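Local structure of uncharacterized protein, DUF633, LMOf2365_1472 (3GNL) at residues Arg24-Gly29 with Phe47-Glu52. The protein is uncharacterized but probably acts as a tRNA (adenine(22)-N(1))-methyltransferase. Sequence-based numbering, arbitrary orientation.
Sequences RIADIG and FAIAGE
Strands 23-28 and 45-52 are the two parallel strands of a beta-alpha-beta unit joined through helix 34-41, inside a seven-stranded sheet whose strand order 3-2-1-4-5-7-6 is that of Rossmann-like methyltransferases. Arg24-Ile28 and Phe47-Glu52 run with axes 4.6 Å apart at closest approach and 13° from parallel. Four backbone bonds join them, alternating as a parallel pair requires: Ile25 donates to Phe47 and accepts from Ile49, while Asp27 donates to Ile49 and accepts from Gly51. The shortest, from Asp27 N to Ile49 O at 2.8 Å, has an N-H...O angle of 169°. The other edge of strand 23-28 is bonded to strand 93-99, and strand 74-78 lies on the far side of strand 45-52, which places this pair inside the sheet.

On the face bearing Ile25, Ala48 and Asp27, Ile25 has CG1 between its backbone N and carbonyl carbon, where it meets Ala48 CB at 3.5 Å. Helix 34-41 covers this side, Pro36 touching both Asp27 and Ala48. Asp27 OD2 turns to Ser30 OG, a hydrogen bond in the loop after the first strand, where the cofactor site of related methyltransferases usually lies; Glu52 ends the second strand close by, its OE1 4.0 Å from Gly29 CA.

The opposite face carries Ala26 and Ile49, whose CB atoms are 4.0 Å apart, and at its N-terminal end a cation-pi stack. There the Arg24 chain bends at chi3 and the guanidinium lies flat on Phe47, planes 2° apart and centres 4.1 Å apart. A bond from Arg24 NE to Asp89 O also holds the group. The guanidinium lies over the CG-CD2 side of the ring and not over its centre: NH2 sits 3.4 Å from Phe47 CD2, while NH1 reaches back to Phe47 CB.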
ATOM      1  N   ARG A  24       2.441 -19.094   0.083  1.00 24.74           N
ATOM      2  CA  ARG A  24       0.996 -19.140   0.323  1.00 23.42           C
ATOM      3  C   ARG A  24       0.535 -17.699   0.597  1.00 24.15           C
ATOM      4  O   ARG A  24       0.975 -17.055   1.582  1.00 24.08           O
ATOM      5  CB  ARG A  24       0.608 -20.091   1.467  1.00 27.13           C
ATOM      6  CG  ARG A  24       1.056 -21.521   1.165  1.00 26.43           C
ATOM      7  CD  ARG A  24       0.809 -22.436   2.363  1.00 28.99           C
ATOM      8  NE  ARG A  24      -0.604 -22.594   2.691  1.00 30.35           N
ATOM      9  CZ  ARG A  24      -1.477 -23.360   2.030  1.00 31.78           C
ATOM     10  NH1 ARG A  24      -1.104 -24.065   0.946  1.00 33.18           N
ATOM     11  NH2 ARG A  24      -2.734 -23.384   2.444  1.00 31.67           N
ATOM     12  N   ILE A  25      -0.276 -17.180  -0.308  1.00 21.40           N
ATOM     13  CA  ILE A  25      -0.639 -15.734  -0.227  1.00 22.83           C
ATOM     14  C   ILE A  25      -2.110 -15.504   0.066  1.00 24.18           C
ATOM     15  O   ILE A  25      -2.962 -16.352  -0.204  1.00 23.23           O
ATOM     16  CB  ILE A  25      -0.252 -14.987  -1.490  1.00 22.48           C
ATOM     17  CG1 ILE A  25      -1.212 -15.333  -2.653  1.00 22.44           C
ATOM     18  CG2 ILE A  25       1.256 -15.242  -1.881  1.00 22.10           C
ATOM     19  CD1 ILE A  25      -0.969 -14.527  -3.942  1.00 22.06           C
ATOM     20  N   ALA A  26      -2.429 -14.345   0.625  1.00 22.16           N
ATOM     21  CA  ALA A  26      -3.807 -13.880   0.696  1.00 22.62           C
ATOM     22  C   ALA A  26      -3.906 -12.473   0.135  1.00 22.34           C
ATOM     23  O   ALA A  26      -3.208 -11.573   0.613  1.00 22.58           O
ATOM     24  CB  ALA A  26      -4.367 -13.938   2.109  1.00 23.65           C
ATOM     25  N   ASP A  27      -4.760 -12.309  -0.876  1.00 20.14           N
ATOM     26  CA  ASP A  27      -4.997 -11.042  -1.534  1.00 19.87           C
ATOM     27  C   ASP A  27      -6.342 -10.479  -1.065  1.00 20.08           C
ATOM     28  O   ASP A  27      -7.407 -10.935  -1.506  1.00 20.69           O
ATOM     29  CB  ASP A  27      -4.980 -11.247  -3.065  1.00 20.74           C
ATOM     30  CG  ASP A  27      -5.028  -9.949  -3.838  1.00 20.27           C
ATOM     31  OD1 ASP A  27      -4.835  -8.891  -3.203  1.00 23.86           O
ATOM     32  OD2 ASP A  27      -5.238  -9.976  -5.067  1.00 21.38           O
ATOM     33  N   ILE A  28      -6.265  -9.455  -0.230  1.00 18.38           N
ATOM     34  CA  ILE A  28      -7.436  -8.884   0.422  1.00 18.97           C
ATOM     35  C   ILE A  28      -8.090  -7.839  -0.452  1.00 19.06           C
ATOM     36  O   ILE A  28      -7.429  -6.859  -0.839  1.00 20.34           O
ATOM     37  CB  ILE A  28      -7.013  -8.268   1.726  1.00 20.94           C
ATOM     38  CG1 ILE A  28      -6.177  -9.279   2.511  1.00 19.99           C
ATOM     39  CG2 ILE A  28      -8.250  -7.754   2.475  1.00 21.35           C
ATOM     40  CD1 ILE A  28      -6.965 -10.622   2.957  1.00 20.48           C
ATOM     41  N   GLY A  29      -9.377  -7.976  -0.736  1.00 20.43           N
ATOM     42  CA  GLY A  29      -9.993  -7.081  -1.715  1.00 20.54           C
ATOM     43  C   GLY A  29      -9.398  -7.258  -3.089  1.00 18.75           C
ATOM     44  O   GLY A  29      -9.117  -6.281  -3.830  1.00 20.35           O
ATOM     45  N   PHE A  47      -0.412 -21.257  -3.467  1.00 25.95           N
ATOM     46  CA  PHE A  47      -1.770 -21.261  -2.978  1.00 24.26           C
ATOM     47  C   PHE A  47      -2.131 -19.791  -2.776  1.00 24.62           C
ATOM     48  O   PHE A  47      -1.251 -19.007  -2.397  1.00 24.69           O
ATOM     49  CB  PHE A  47      -1.876 -22.033  -1.667  1.00 27.02           C
ATOM     50  CG  PHE A  47      -3.195 -21.876  -0.990  1.00 28.07           C
ATOM     51  CD1 PHE A  47      -4.319 -22.554  -1.451  1.00 29.73           C
ATOM     52  CD2 PHE A  47      -3.334 -21.023   0.115  1.00 29.54           C
ATOM     53  CE1 PHE A  47      -5.566 -22.380  -0.806  1.00 28.54           C
ATOM     54  CE2 PHE A  47      -4.558 -20.853   0.744  1.00 29.71           C
ATOM     55  CZ  PHE A  47      -5.681 -21.531   0.300  1.00 29.90           C
ATOM     56  N   ALA A  48      -3.386 -19.423  -3.041  1.00 22.77           N
ATOM     57  CA  ALA A  48      -3.884 -18.085  -2.719  1.00 21.89           C
ATOM     58  C   ALA A  48      -5.285 -18.116  -2.155  1.00 23.02           C
ATOM     59  O   ALA A  48      -6.124 -18.900  -2.606  1.00 23.50           O
ATOM     60  CB  ALA A  48      -3.873 -17.211  -3.935  1.00 20.28           C
ATOM     61  N   ILE A  49      -5.555 -17.226  -1.213  1.00 21.93           N
ATOM     62  CA  ILE A  49      -6.916 -16.810  -0.841  1.00 22.81           C
ATOM     63  C   ILE A  49      -7.178 -15.488  -1.561  1.00 21.77           C
ATOM     64  O   ILE A  49      -6.342 -14.571  -1.483  1.00 22.52           O
ATOM     65  CB  ILE A  49      -7.030 -16.568   0.671  1.00 24.39           C
ATOM     66  CG1 ILE A  49      -6.740 -17.878   1.452  1.00 25.90           C
ATOM     67  CG2 ILE A  49      -8.389 -15.981   1.032  1.00 25.30           C
ATOM     68  CD1 ILE A  49      -6.491 -17.655   2.974  1.00 27.29           C
ATOM     69  N   ALA A  50      -8.285 -15.401  -2.280  1.00 21.45           N
ATOM     70  CA  ALA A  50      -8.742 -14.119  -2.805  1.00 20.41           C
ATOM     71  C   ALA A  50      -9.932 -13.658  -1.977  1.00 23.09           C
ATOM     72  O   ALA A  50     -11.019 -14.247  -2.059  1.00 22.97           O
ATOM     73  CB  ALA A  50      -9.082 -14.243  -4.268  1.00 21.40           C
ATOM     74  N   GLY A  51      -9.736 -12.612  -1.168  1.00 21.49           N
ATOM     75  CA  GLY A  51     -10.815 -12.110  -0.293  1.00 21.96           C
ATOM     76  C   GLY A  51     -11.658 -11.039  -0.948  1.00 22.71           C
ATOM     77  O   GLY A  51     -11.160 -10.220  -1.695  1.00 22.33           O
ATOM     78  N   GLU A  52     -12.971 -11.028  -0.715  1.00 21.06           N
ATOM     79  CA  GLU A  52     -13.840  -9.988  -1.222  1.00 22.78           C
ATOM     80  C   GLU A  52     -14.873  -9.713  -0.161  1.00 25.44           C
ATOM     81  O   GLU A  52     -15.223 -10.618   0.580  1.00 26.47           O
ATOM     82  CB  GLU A  52     -14.547 -10.387  -2.532  1.00 23.23           C
ATOM     83  CG  GLU A  52     -13.582 -10.866  -3.624  1.00 23.71           C
ATOM     84  CD  GLU A  52     -12.787  -9.754  -4.207  1.00 26.05           C
ATOM     85  OE1 GLU A  52     -13.035  -8.577  -3.898  1.00 24.75           O
ATOM     86  OE2 GLU A  52     -11.863 -10.077  -5.002  1.00 24.90           O
TER